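Local coordinates for protein D-alanyl-D-alanine carboxypeptidase (Streptococcus pneumoniae R6, PDB 1XP4) that probably removes the C-terminal D-alanine from peptidoglycan precursor peptides, as a serine-type D-Ala-D-Ala carboxypeptidase of the S11 family, at residues 12-22 against 244-254. Sequence-based numbering, arbitrary orientation.
Sequences IAAKHAIAVEA and MRVITVVLNAD
Ile18 and Val249 form a hydrogen-bonded pair of two antiparallel strands, 17-21 and 244-251. Their backbones bond both ways: Ile18 N to Val249 O at 3.1 Å, Val249 N to Ile18 O at 3.0 Å. Val20 and Ile247 repeat this pair of hydrogen bonds, and Ile247 N to Val20 O is nearly straight at 176°. Leu251 N to His16 O and Ala22 N to Arg245 O extend the ladder at its two ends. Beyond His16 the regular pairing breaks. Ala13 centres an inverse gamma turn, and its O accepts from Asp254 N at 2.7 Å. Lys15 N bonds to Asn252 O, with the donor well above the carbonyl plane.

Apolar side chains meet on both faces. Ile18 and Val249 lie side by side, CG2 of Ile18 3.9 Å from CB of Val249. The side chains of Val20 and Ile247 cross, with CG2 of Val20 3.8 Å from CB of Ile247. On the other face lies Val250. Ile12, from the loop before the strand, holds CG1 anti to its backbone N (chi1 -171°), and its CD1 comes to 3.5 Å from CG2 of Val250. Ala14 CB meets CG1 of the same valine.

Polar chains pack through their carbons. Lys15 CB lies 3.5 Å from Asn252 CB, the two chains pointing the same way. The side chain of Glu21 crosses that of selenomethionine Met244, CG to CG 3.7 Å. OE1 of Glu21 accepts a hydrogen bond from Thr24 N.

The pairing joins the start and end of the penicillin-binding domain, of the beta-lactamase clan. The Leu251 side chain is about 10 Å from that of Ser41, the predicted acyl-ester serine. Strand 244-251 is central in the five-stranded antiparallel sheet, between 17-21 and 234-241; 26-31 lies beyond 17-21. Helix 262-277 covers the face of Ala19, Val246 and Thr248. Helix 170-183 packs on Ile18, Ile247 and Val249.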
loop_
_atom_site.group_PDB
_atom_site.type_symbol
_atom_site.label_atom_id
_atom_site.label_comp_id
_atom_site.label_asym_id
_atom_site.label_seq_id
_atom_site.Cartn_x
_atom_site.Cartn_y
_atom_site.Cartn_z
ATOM N N ILE A 12 -1.262 20.355 5.209
ATOM C CA ILE A 12 -0.964 19.368 6.231
ATOM C C ILE A 12 0.259 19.759 7.041
ATOM O O ILE A 12 1.215 20.320 6.509
ATOM C CB ILE A 12 -0.753 17.976 5.604
ATOM C CG1 ILE A 12 -0.661 16.925 6.713
ATOM C CG2 ILE A 12 0.489 17.982 4.709
ATOM C CD1 ILE A 12 -1.128 15.543 6.276
ATOM N N ALA A 13 0.217 19.465 8.334
ATOM C CA ALA A 13 1.314 19.791 9.235
ATOM C C ALA A 13 2.398 18.717 9.169
ATOM O O ALA A 13 2.737 18.078 10.175
ATOM C CB ALA A 13 0.786 19.932 10.653
ATOM N N ALA A 14 2.927 18.527 7.967
ATOM C CA ALA A 14 3.975 17.545 7.711
ATOM C C ALA A 14 4.787 18.095 6.547
ATOM O O ALA A 14 4.255 18.846 5.730
ATOM C CB ALA A 14 3.358 16.202 7.340
ATOM N N LYS A 15 6.065 17.736 6.466
ATOM C CA LYS A 15 6.903 18.243 5.389
ATOM C C LYS A 15 6.559 17.639 4.042
ATOM O O LYS A 15 6.656 18.315 3.021
ATOM C CB LYS A 15 8.383 17.994 5.687
ATOM C CG LYS A 15 8.886 18.722 6.908
ATOM C CD LYS A 15 10.394 18.925 6.865
ATOM C CE LYS A 15 10.890 19.605 8.145
ATOM N NZ LYS A 15 10.174 20.888 8.422
ATOM N N HIS A 16 6.146 16.375 4.039
ATOM C CA HIS A 16 5.822 15.684 2.794
ATOM C C HIS A 16 4.639 14.773 2.981
ATOM O O HIS A 16 4.520 14.113 4.012
ATOM C CB HIS A 16 7.000 14.829 2.347
ATOM C CG HIS A 16 8.292 15.573 2.294
ATOM N ND1 HIS A 16 8.639 16.380 1.232
ATOM C CD2 HIS A 16 9.299 15.672 3.193
ATOM C CE1 HIS A 16 9.809 16.944 1.480
ATOM N NE2 HIS A 16 10.229 16.533 2.663
ATOM N N ALA A 17 3.777 14.703 1.975
ATOM C CA ALA A 17 2.616 13.837 2.080
ATOM C C ALA A 17 1.887 13.676 0.760
ATOM O O ALA A 17 1.997 14.520 -0.132
ATOM C CB ALA A 17 1.659 14.383 3.143
ATOM N N ILE A 18 1.148 12.578 0.646
ATOM C CA ILE A 18 0.350 12.302 -0.539
ATOM C C ILE A 18 -0.744 11.331 -0.131
ATOM O O ILE A 18 -0.539 10.474 0.730
ATOM C CB ILE A 18 1.176 11.660 -1.680
ATOM C CG1 ILE A 18 0.349 11.652 -2.970
ATOM C CG2 ILE A 18 1.565 10.228 -1.310
ATOM C CD1 ILE A 18 1.114 11.199 -4.200
ATOM N N ALA A 19 -1.907 11.471 -0.750
ATOM C CA ALA A 19 -3.034 10.608 -0.460
ATOM C C ALA A 19 -3.585 10.083 -1.776
ATOM O O ALA A 19 -3.724 10.841 -2.736
ATOM C CB ALA A 19 -4.101 11.396 0.279
ATOM N N VAL A 20 -3.894 8.793 -1.837
ATOM C CA VAL A 20 -4.444 8.228 -3.070
ATOM C C VAL A 20 -5.575 7.248 -2.819
ATOM O O VAL A 20 -5.636 6.614 -1.766
ATOM C CB VAL A 20 -3.368 7.501 -3.909
ATOM C CG1 VAL A 20 -2.320 8.487 -4.346
ATOM C CG2 VAL A 20 -2.744 6.370 -3.110
ATOM N N GLU A 21 -6.482 7.142 -3.785
ATOM C CA GLU A 21 -7.585 6.202 -3.666
ATOM C C GLU A 21 -6.937 4.891 -4.068
ATOM O O GLU A 21 -6.489 4.736 -5.197
ATOM C CB GLU A 21 -8.712 6.584 -4.618
ATOM C CG GLU A 21 -9.974 5.767 -4.455
ATOM C CD GLU A 21 -9.893 4.434 -5.153
ATOM O OE1 GLU A 21 -9.567 4.422 -6.363
ATOM O OE2 GLU A 21 -10.163 3.401 -4.499
ATOM N N ALA A 22 -6.863 3.959 -3.127
ATOM C CA ALA A 22 -6.208 2.673 -3.349
ATOM C C ALA A 22 -6.428 2.020 -4.701
ATOM O O ALA A 22 -5.474 1.801 -5.456
ATOM C CB ALA A 22 -6.592 1.696 -2.255
HETATM N N MSE A 244 -14.945 4.479 0.459
HETATM C CA MSE A 244 -13.733 4.602 -0.349
HETATM C C MSE A 244 -12.440 4.308 0.413
HETATM O O MSE A 244 -12.239 4.788 1.535
HETATM C CB MSE A 244 -13.682 6.012 -0.947
HETATM C CG MSE A 244 -12.422 6.366 -1.724
HETATM SE SE MSE A 244 -12.546 8.160 -2.492
HETATM C CE MSE A 244 -11.859 9.208 -1.030
ATOM N N ARG A 245 -11.565 3.516 -0.204
ATOM C CA ARG A 245 -10.283 3.170 0.406
ATOM C C ARG A 245 -9.228 4.207 0.049
ATOM O O ARG A 245 -8.972 4.492 -1.124
ATOM C CB ARG A 245 -9.812 1.795 -0.052
ATOM C CG ARG A 245 -8.505 1.381 0.575
ATOM C CD ARG A 245 -8.585 -0.044 1.071
ATOM N NE ARG A 245 -8.095 -0.118 2.441
ATOM C CZ ARG A 245 -8.534 -0.985 3.345
ATOM N NH1 ARG A 245 -9.475 -1.866 3.025
ATOM N NH2 ARG A 245 -8.052 -0.946 4.581
ATOM N N VAL A 246 -8.604 4.757 1.078
ATOM C CA VAL A 246 -7.601 5.778 0.893
ATOM C C VAL A 246 -6.277 5.352 1.479
ATOM O O VAL A 246 -6.230 4.805 2.581
ATOM C CB VAL A 246 -8.022 7.093 1.586
ATOM C CG1 VAL A 246 -6.903 8.121 1.476
ATOM C CG2 VAL A 246 -9.309 7.628 0.969
ATOM N N ILE A 247 -5.206 5.585 0.728
ATOM C CA ILE A 247 -3.872 5.287 1.212
ATOM C C ILE A 247 -3.267 6.637 1.527
ATOM O O ILE A 247 -3.283 7.548 0.707
ATOM C CB ILE A 247 -3.008 4.571 0.180
ATOM C CG1 ILE A 247 -3.607 3.197 -0.131
ATOM C CG2 ILE A 247 -1.591 4.417 0.733
ATOM C CD1 ILE A 247 -2.709 2.316 -0.974
ATOM N N THR A 248 -2.747 6.749 2.741
ATOM C CA THR A 248 -2.172 7.981 3.253
ATOM C C THR A 248 -0.688 7.861 3.575
ATOM O O THR A 248 -0.249 6.894 4.205
ATOM C CB THR A 248 -2.955 8.411 4.523
ATOM O OG1 THR A 248 -4.069 9.217 4.131
ATOM C CG2 THR A 248 -2.074 9.182 5.499
ATOM N N VAL A 249 0.077 8.853 3.135
ATOM C CA VAL A 249 1.470 8.876 3.494
ATOM C C VAL A 249 1.830 10.246 4.051
ATOM O O VAL A 249 1.804 11.252 3.390
ATOM C CB VAL A 249 2.235 8.589 2.218
ATOM C CG1 VAL A 249 3.707 8.491 2.516
ATOM C CG2 VAL A 249 1.754 7.279 1.604
ATOM N N VAL A 250 2.094 10.295 5.367
ATOM C CA VAL A 250 2.529 11.528 6.013
ATOM C C VAL A 250 3.990 11.319 6.499
ATOM O O VAL A 250 4.222 10.609 7.455
ATOM C CB VAL A 250 1.599 11.747 7.232
ATOM C CG1 VAL A 250 2.264 12.633 8.298
ATOM C CG2 VAL A 250 0.269 12.369 6.865
ATOM N N LEU A 251 5.011 11.943 5.835
ATOM C CA LEU A 251 6.389 11.710 6.355
ATOM C C LEU A 251 7.263 12.939 6.536
ATOM O O LEU A 251 8.341 13.041 5.968
ATOM C CB LEU A 251 7.232 10.793 5.466
ATOM C CG LEU A 251 6.580 10.282 4.202
ATOM C CD1 LEU A 251 7.374 10.655 2.962
ATOM C CD2 LEU A 251 6.545 8.770 4.206
ATOM N N ASN A 252 6.727 13.901 7.278
ATOM C CA ASN A 252 7.544 14.378 8.346
ATOM C C ASN A 252 6.732 15.330 9.193
ATOM O O ASN A 252 6.702 16.536 8.976
ATOM C CB ASN A 252 8.698 15.127 7.741
ATOM C CG ASN A 252 9.775 15.169 8.778
ATOM O OD1 ASN A 252 10.976 15.180 8.462
ATOM N ND2 ASN A 252 9.355 15.090 10.036
ATOM N N ALA A 253 5.939 14.750 10.147
ATOM C CA ALA A 253 4.872 15.493 10.742
ATOM C C ALA A 253 5.491 16.487 11.639
ATOM O O ALA A 253 6.466 16.201 12.294
ATOM C CB ALA A 253 3.970 14.567 11.544
ATOM N N ASP A 254 4.925 17.681 11.646
ATOM C CA ASP A 254 5.688 18.621 12.423
ATOM C C ASP A 254 5.561 18.218 13.840
ATOM O O ASP A 254 4.536 17.708 14.280
ATOM C CB ASP A 254 5.171 20.054 12.241
ATOM C CG ASP A 254 5.311 20.480 10.791
ATOM O OD1 ASP A 254 6.144 19.903 10.104
ATOM O OD2 ASP A 254 4.517 21.288 10.341
#